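Local coordinates for protein Beta2-bungarotoxin (PDB 1BUN) that acts as a presynaptic neurotoxin whose Kunitz chain probably binds potassium channels and so targets the phospholipase A2 activity of its partner chain, at residues R21-Y25 and N45-D50; R1-C7 and C55-Y60. All blocks are in the same frame, centred on the assembly; numbering follows the deposited sequence.

Contact 1: R21-Y25 and N45-D50; sequences RAFYY and NHFKSD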
loop_
_atom_site.group_PDB
_atom_site.type_symbol
_atom_site.label_atom_id
_atom_site.label_comp_id
_atom_site.label_asym_id
_atom_site.label_seq_id
_atom_site.Cartn_x
_atom_site.Cartn_y
_atom_site.Cartn_z
ATOM N N ARG B 21 22.494 -12.639 -8.207
ATOM C CA ARG B 21 22.794 -11.409 -7.484
ATOM C C ARG B 21 21.531 -10.823 -6.836
ATOM O O ARG B 21 20.512 -10.599 -7.502
ATOM C CB ARG B 21 23.411 -10.389 -8.425
ATOM C CG ARG B 21 24.596 -10.961 -9.200
ATOM C CD ARG B 21 24.358 -10.843 -10.702
ATOM N NE ARG B 21 23.155 -11.563 -11.107
ATOM C CZ ARG B 21 23.173 -12.710 -11.777
ATOM N NH1 ARG B 21 24.339 -13.263 -12.118
ATOM N NH2 ARG B 21 22.029 -13.292 -12.116
ATOM N N ALA B 22 21.584 -10.635 -5.528
ATOM C CA ALA B 22 20.458 -10.082 -4.835
ATOM C C ALA B 22 20.998 -9.081 -3.794
ATOM O O ALA B 22 22.208 -8.871 -3.691
ATOM C CB ALA B 22 19.623 -11.207 -4.199
ATOM N N PHE B 23 20.105 -8.368 -3.120
ATOM C CA PHE B 23 20.537 -7.408 -2.121
ATOM C C PHE B 23 19.904 -7.825 -0.851
ATOM O O PHE B 23 18.857 -8.481 -0.853
ATOM C CB PHE B 23 20.100 -5.995 -2.451
ATOM C CG PHE B 23 20.442 -5.572 -3.846
ATOM C CD1 PHE B 23 19.830 -6.162 -4.931
ATOM C CD2 PHE B 23 21.374 -4.599 -4.069
ATOM C CE1 PHE B 23 20.152 -5.784 -6.207
ATOM C CE2 PHE B 23 21.687 -4.228 -5.340
ATOM C CZ PHE B 23 21.073 -4.824 -6.415
ATOM N N TYR B 24 20.597 -7.506 0.226
ATOM C CA TYR B 24 20.157 -7.820 1.551
ATOM C C TYR B 24 20.371 -6.560 2.349
ATOM O O TYR B 24 21.140 -5.689 1.932
ATOM C CB TYR B 24 21.024 -8.924 2.105
ATOM C CG TYR B 24 22.437 -8.525 2.415
ATOM C CD1 TYR B 24 23.415 -8.479 1.430
ATOM C CD2 TYR B 24 22.824 -8.327 3.720
ATOM C CE1 TYR B 24 24.743 -8.265 1.770
ATOM C CE2 TYR B 24 24.119 -8.112 4.062
ATOM C CZ TYR B 24 25.079 -8.090 3.100
ATOM O OH TYR B 24 26.382 -7.977 3.534
ATOM N N TYR B 25 19.723 -6.451 3.497
ATOM C CA TYR B 25 19.892 -5.257 4.297
ATOM C C TYR B 25 21.000 -5.432 5.318
ATOM O O TYR B 25 21.087 -6.468 5.981
ATOM C CB TYR B 25 18.575 -4.877 4.995
ATOM C CG TYR B 25 18.659 -3.594 5.787
ATOM C CD1 TYR B 25 18.819 -2.367 5.151
ATOM C CD2 TYR B 25 18.621 -3.615 7.174
ATOM C CE1 TYR B 25 18.942 -1.187 5.882
ATOM C CE2 TYR B 25 18.743 -2.454 7.902
ATOM C CZ TYR B 25 18.901 -1.250 7.254
ATOM O OH TYR B 25 18.987 -0.105 8.004
ATOM N N ASN B 45 15.928 -12.137 3.940
ATOM C CA ASN B 45 16.722 -10.922 3.760
ATOM C C ASN B 45 17.501 -11.136 2.475
ATOM O O ASN B 45 18.659 -11.589 2.482
ATOM C CB ASN B 45 17.682 -10.697 4.946
ATOM C CG ASN B 45 18.361 -9.332 4.910
ATOM O OD1 ASN B 45 18.175 -8.564 3.967
ATOM N ND2 ASN B 45 19.151 -9.025 5.924
ATOM N N HIS B 46 16.777 -11.008 1.370
ATOM C CA HIS B 46 17.321 -11.146 0.022
ATOM C C HIS B 46 16.243 -10.655 -0.936
ATOM O O HIS B 46 15.137 -11.204 -0.990
ATOM C CB HIS B 46 17.745 -12.597 -0.286
ATOM C CG HIS B 46 16.631 -13.598 -0.215
ATOM N ND1 HIS B 46 15.715 -13.815 -1.222
ATOM C CD2 HIS B 46 16.317 -14.491 0.761
ATOM C CE1 HIS B 46 14.901 -14.804 -0.836
ATOM N NE2 HIS B 46 15.230 -15.248 0.364
ATOM N N PHE B 47 16.542 -9.619 -1.698
ATOM C CA PHE B 47 15.528 -9.094 -2.598
ATOM C C PHE B 47 16.100 -8.887 -4.001
ATOM O O PHE B 47 17.276 -8.572 -4.138
ATOM C CB PHE B 47 14.948 -7.771 -2.008
ATOM C CG PHE B 47 14.716 -7.815 -0.508
ATOM C CD1 PHE B 47 15.763 -7.594 0.379
ATOM C CD2 PHE B 47 13.487 -8.160 0.009
ATOM C CE1 PHE B 47 15.592 -7.723 1.762
ATOM C CE2 PHE B 47 13.305 -8.295 1.403
ATOM C CZ PHE B 47 14.369 -8.075 2.275
ATOM N N LYS B 48 15.269 -9.048 -5.028
ATOM C CA LYS B 48 15.696 -8.877 -6.415
ATOM C C LYS B 48 16.419 -7.569 -6.648
ATOM O O LYS B 48 17.226 -7.487 -7.556
ATOM C CB LYS B 48 14.523 -8.860 -7.392
ATOM C CG LYS B 48 13.336 -9.764 -7.117
ATOM C CD LYS B 48 12.158 -9.343 -8.030
ATOM C CE LYS B 48 10.854 -10.077 -7.677
ATOM N NZ LYS B 48 10.260 -9.620 -6.389
ATOM N N SER B 49 16.093 -6.522 -5.902
ATOM C CA SER B 49 16.757 -5.247 -6.125
ATOM C C SER B 49 16.849 -4.305 -4.942
ATOM O O SER B 49 16.191 -4.504 -3.925
ATOM C CB SER B 49 16.122 -4.525 -7.312
ATOM O OG SER B 49 14.771 -4.181 -7.060
ATOM N N ASP B 50 17.718 -3.307 -5.078
ATOM C CA ASP B 50 17.956 -2.273 -4.068
ATOM C C ASP B 50 16.650 -1.578 -3.664
ATOM O O ASP B 50 16.319 -1.497 -2.487
ATOM C CB ASP B 50 18.932 -1.222 -4.634
ATOM C CG ASP B 50 19.570 -0.353 -3.552
ATOM O OD1 ASP B 50 19.699 -0.810 -2.403
ATOM O OD2 ASP B 50 19.961 0.798 -3.838
HETATM O O HOH W 1 18.908 -8.902 -9.044
#
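Residues 21-25 belong to a beta strand. Residues 45-47 run antiparallel beside them, and the chain then turns at Lys-48 towards helix 50-57. The two meet in a single beta bridge. Phe-23 and Phe-47 form a hydrogen-bonded pair with their CA atoms 5.3 Å apart: Phe-23 N donates to Phe-47 O at 3.0 Å, and Phe-47 N donates to Phe-23 O at 2.7 Å. The same Phe-23 O also receives a CA-H...O contact from His-46 CA at 3.2 Å. Beyond the bridge, a side chain takes over from the backbone. Asn-45 OD1 accepts from Tyr-25 N at 2.7 Å, and Asn-45 ND2 donates to Tyr-25 O at 3.2 Å, so one amide holds both backbone polar groups of Tyr-25. At the other end, a water donates to Arg-21 O and Lys-48 O, 2.8 and 2.7 Å from its oxygen.

Phe-23 has the largest area covered, 109 Å² for the whole residue. Asp-50 N lies over one face of its ring, 3.6 Å from CD1, and Lys-48 O is at the ring edge, 3.6 Å from CE1. The ring thus packs on the turn into helix 50-57, where Ser-49 is the N-cap. The Phe-47 ring packs on that helix, against Leu-52 and Cys-53. The backbones of Ala-22 and Tyr-24 hydrogen-bond to Phe-35 and Val-33 of strand 31-37. The short bridge added to a twisted two-stranded hairpin is characteristic of the Kunitz (BPTI-like) fold.

Contact 2: R1-C7 and C55-Y60; sequences RKRHPDC and CECLEY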
loop_
_atom_site.group_PDB
_atom_site.type_symbol
_atom_site.label_atom_id
_atom_site.label_comp_id
_atom_site.label_asym_id
_atom_site.label_seq_id
_atom_site.Cartn_x
_atom_site.Cartn_y
_atom_site.Cartn_z
ATOM N N ARG B 1 1.977 -0.806 5.245
ATOM C CA ARG B 1 2.934 -1.945 5.186
ATOM C C ARG B 1 3.816 -1.952 6.433
ATOM O O ARG B 1 3.938 -0.942 7.123
ATOM C CB ARG B 1 3.787 -1.876 3.903
ATOM C CG ARG B 1 4.354 -0.511 3.604
ATOM C CD ARG B 1 5.276 -0.506 2.411
ATOM N NE ARG B 1 6.570 0.049 2.799
ATOM C CZ ARG B 1 7.170 1.087 2.223
ATOM N NH1 ARG B 1 6.604 1.712 1.191
ATOM N NH2 ARG B 1 8.335 1.514 2.714
ATOM N N LYS B 2 4.393 -3.110 6.734
ATOM C CA LYS B 2 5.264 -3.259 7.888
ATOM C C LYS B 2 6.670 -3.583 7.411
ATOM O O LYS B 2 6.872 -3.940 6.243
ATOM C CB LYS B 2 4.738 -4.365 8.805
ATOM C CG LYS B 2 3.451 -3.981 9.519
ATOM C CD LYS B 2 2.794 -5.137 10.271
ATOM C CE LYS B 2 1.971 -6.057 9.375
ATOM N NZ LYS B 2 2.836 -7.002 8.625
ATOM N N ARG B 3 7.641 -3.425 8.308
ATOM C CA ARG B 3 9.040 -3.704 7.990
ATOM C C ARG B 3 9.269 -5.194 7.905
ATOM O O ARG B 3 8.696 -5.936 8.688
ATOM C CB ARG B 3 9.949 -3.125 9.052
ATOM C CG ARG B 3 11.306 -2.888 8.528
ATOM C CD ARG B 3 12.194 -2.385 9.592
ATOM N NE ARG B 3 13.534 -2.148 9.080
ATOM C CZ ARG B 3 14.626 -2.736 9.546
ATOM N NH1 ARG B 3 14.546 -3.627 10.534
ATOM N NH2 ARG B 3 15.804 -2.345 9.097
ATOM N N HIS B 4 10.084 -5.647 6.956
ATOM C CA HIS B 4 10.318 -7.083 6.836
ATOM C C HIS B 4 10.951 -7.612 8.118
ATOM O O HIS B 4 11.928 -7.061 8.621
ATOM C CB HIS B 4 11.207 -7.413 5.635
ATOM C CG HIS B 4 11.186 -8.863 5.263
ATOM N ND1 HIS B 4 11.936 -9.784 5.947
ATOM C CD2 HIS B 4 10.345 -9.515 4.418
ATOM C CE1 HIS B 4 11.530 -10.967 5.522
ATOM N NE2 HIS B 4 10.570 -10.855 4.600
ATOM N N PRO B 5 10.374 -8.661 8.694
ATOM C CA PRO B 5 10.930 -9.216 9.923
ATOM C C PRO B 5 12.353 -9.769 9.859
ATOM O O PRO B 5 12.968 -9.979 10.905
ATOM C CB PRO B 5 9.922 -10.306 10.283
ATOM C CG PRO B 5 9.327 -10.683 8.961
ATOM C CD PRO B 5 9.120 -9.338 8.344
ATOM N N ASP B 6 12.908 -9.970 8.671
ATOM C CA ASP B 6 14.258 -10.537 8.593
ATOM C C ASP B 6 15.366 -9.567 8.210
ATOM O O ASP B 6 16.538 -9.933 8.163
ATOM C CB ASP B 6 14.251 -11.748 7.659
ATOM C CG ASP B 6 13.318 -12.856 8.151
ATOM O OD1 ASP B 6 13.341 -13.141 9.376
ATOM O OD2 ASP B 6 12.564 -13.446 7.336
ATOM N N CYS B 7 15.009 -8.306 8.038
ATOM C CA CYS B 7 15.945 -7.268 7.627
ATOM C C CYS B 7 17.276 -7.141 8.367
ATOM O O CYS B 7 18.212 -6.516 7.858
ATOM C CB CYS B 7 15.230 -5.912 7.607
ATOM S SG CYS B 7 13.939 -5.838 6.337
ATOM N N CYS B 55 12.718 -0.441 0.336
ATOM C CA CYS B 55 11.285 -0.480 0.561
ATOM C C CYS B 55 10.902 -1.348 1.743
ATOM O O CYS B 55 10.100 -0.941 2.580
ATOM C CB CYS B 55 10.600 -1.035 -0.675
ATOM S SG CYS B 55 8.805 -0.813 -0.645
ATOM N N GLU B 56 11.489 -2.540 1.797
ATOM C CA GLU B 56 11.188 -3.515 2.831
ATOM C C GLU B 56 11.935 -3.355 4.135
ATOM O O GLU B 56 11.430 -3.776 5.182
ATOM C CB GLU B 56 11.470 -4.935 2.316
ATOM C CG GLU B 56 10.562 -5.456 1.246
ATOM C CD GLU B 56 9.391 -6.222 1.805
ATOM O OE1 GLU B 56 8.694 -5.701 2.698
ATOM O OE2 GLU B 56 9.143 -7.345 1.335
ATOM N N CYS B 57 13.113 -2.735 4.080
ATOM C CA CYS B 57 13.966 -2.628 5.258
ATOM C C CYS B 57 14.449 -1.298 5.766
ATOM O O CYS B 57 14.962 -1.233 6.889
ATOM C CB CYS B 57 15.220 -3.479 5.065
ATOM S SG CYS B 57 14.901 -5.206 4.688
ATOM N N LEU B 58 14.392 -0.264 4.948
ATOM C CA LEU B 58 14.885 1.019 5.414
ATOM C C LEU B 58 14.183 1.447 6.703
ATOM O O LEU B 58 12.965 1.348 6.830
ATOM C CB LEU B 58 14.814 2.081 4.311
ATOM C CG LEU B 58 16.145 2.783 3.985
ATOM C CD1 LEU B 58 17.304 1.829 4.024
ATOM C CD2 LEU B 58 16.064 3.428 2.622
ATOM N N GLU B 59 14.997 1.762 7.706
ATOM C CA GLU B 59 14.520 2.184 9.020
ATOM C C GLU B 59 14.151 3.661 9.026
ATOM O O GLU B 59 14.993 4.518 8.762
ATOM C CB GLU B 59 15.605 1.931 10.064
ATOM C CG GLU B 59 16.107 0.498 10.099
ATOM C CD GLU B 59 17.271 0.318 11.056
ATOM O OE1 GLU B 59 17.152 0.783 12.210
ATOM O OE2 GLU B 59 18.311 -0.257 10.647
ATOM N N TYR B 60 12.893 3.956 9.320
ATOM C CA TYR B 60 12.428 5.333 9.355
ATOM C C TYR B 60 12.777 6.023 10.672
ATOM O O TYR B 60 11.894 6.359 11.467
ATOM C CB TYR B 60 10.919 5.400 9.073
ATOM C CG TYR B 60 10.558 5.179 7.612
ATOM C CD1 TYR B 60 11.262 5.822 6.604
ATOM C CD2 TYR B 60 9.504 4.352 7.246
ATOM C CE1 TYR B 60 10.927 5.653 5.272
ATOM C CE2 TYR B 60 9.163 4.177 5.913
ATOM C CZ TYR B 60 9.881 4.835 4.932
ATOM O OH TYR B 60 9.554 4.687 3.603
HETATM O O HOH W 2 8.006 -1.687 4.268
#
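In this Kunitz fold the N-terminal segment packs against the end of the C-terminal helix, and a disulfide joins the two. Arg-1, Arg-3 and Glu-56 have the most surface buried between the segments.

Arg-1 lays a face of its guanidinium over Cys-55 SG, with CZ to SG 3.8 Å. Its NH2 is 3.0 Å from Cys-55 O. A water accepts from Arg-1 NE at 2.7 Å and donates to Cys-55 O at 2.8 Å and, at 3.2 Å, to Lys-2 O. Cys-55 SG is itself disulfide-bonded to the phospholipase chain, which Arg-1 also touches, so this corner borders the subunit interface.

The extended Arg-3 side chain runs past the end of the helix. Its NE and NH2 both donate to Cys-57 O, at 2.8 and 2.6 Å. Its NH2 also makes a long salt bridge to Glu-59 OE2, 3.6 Å away and well out of the guanidinium plane. Glu-59 OE2 has a closer partner in the hydroxyl of Tyr-25, and Arg-3 NH1 pairs with Asp-8.

Glu-56 makes its hydrogen bond to the segment through its backbone. Glu-56 O accepts a nearly straight bond from His-4 N at 2.9 Å. His-4 then opens a type I turn to Cys-7, within which Asp-6 N donates to His-4 ND1 at 2.9 Å. The turn brings Cys-7 to the helix, where its SG lies 2.0 Å from Cys-57 SG with chi3 at -72°.

In the fold
Contact 1 lies near the centre of the chain and is partly buried. Contact 2 is a surface contact at the two termini, beside the phospholipase chain. Along the chain, contact 1 is nested inside the loop that contact 2 closes. Both involve helix 50-57: contact 1 reaches its start, contact 2 its end. The chemistry differs accordingly. Contact 1 relies on beta pairing and aromatic packing, contact 2 on arginines, helix-end carbonyls and a disulfide. Tyr-25 links them. Its OH lies 2.7 Å from Glu-59 OE2, probably hydrogen-bonded, and its CE2 packs 3.2 Å from Arg-3 NH2.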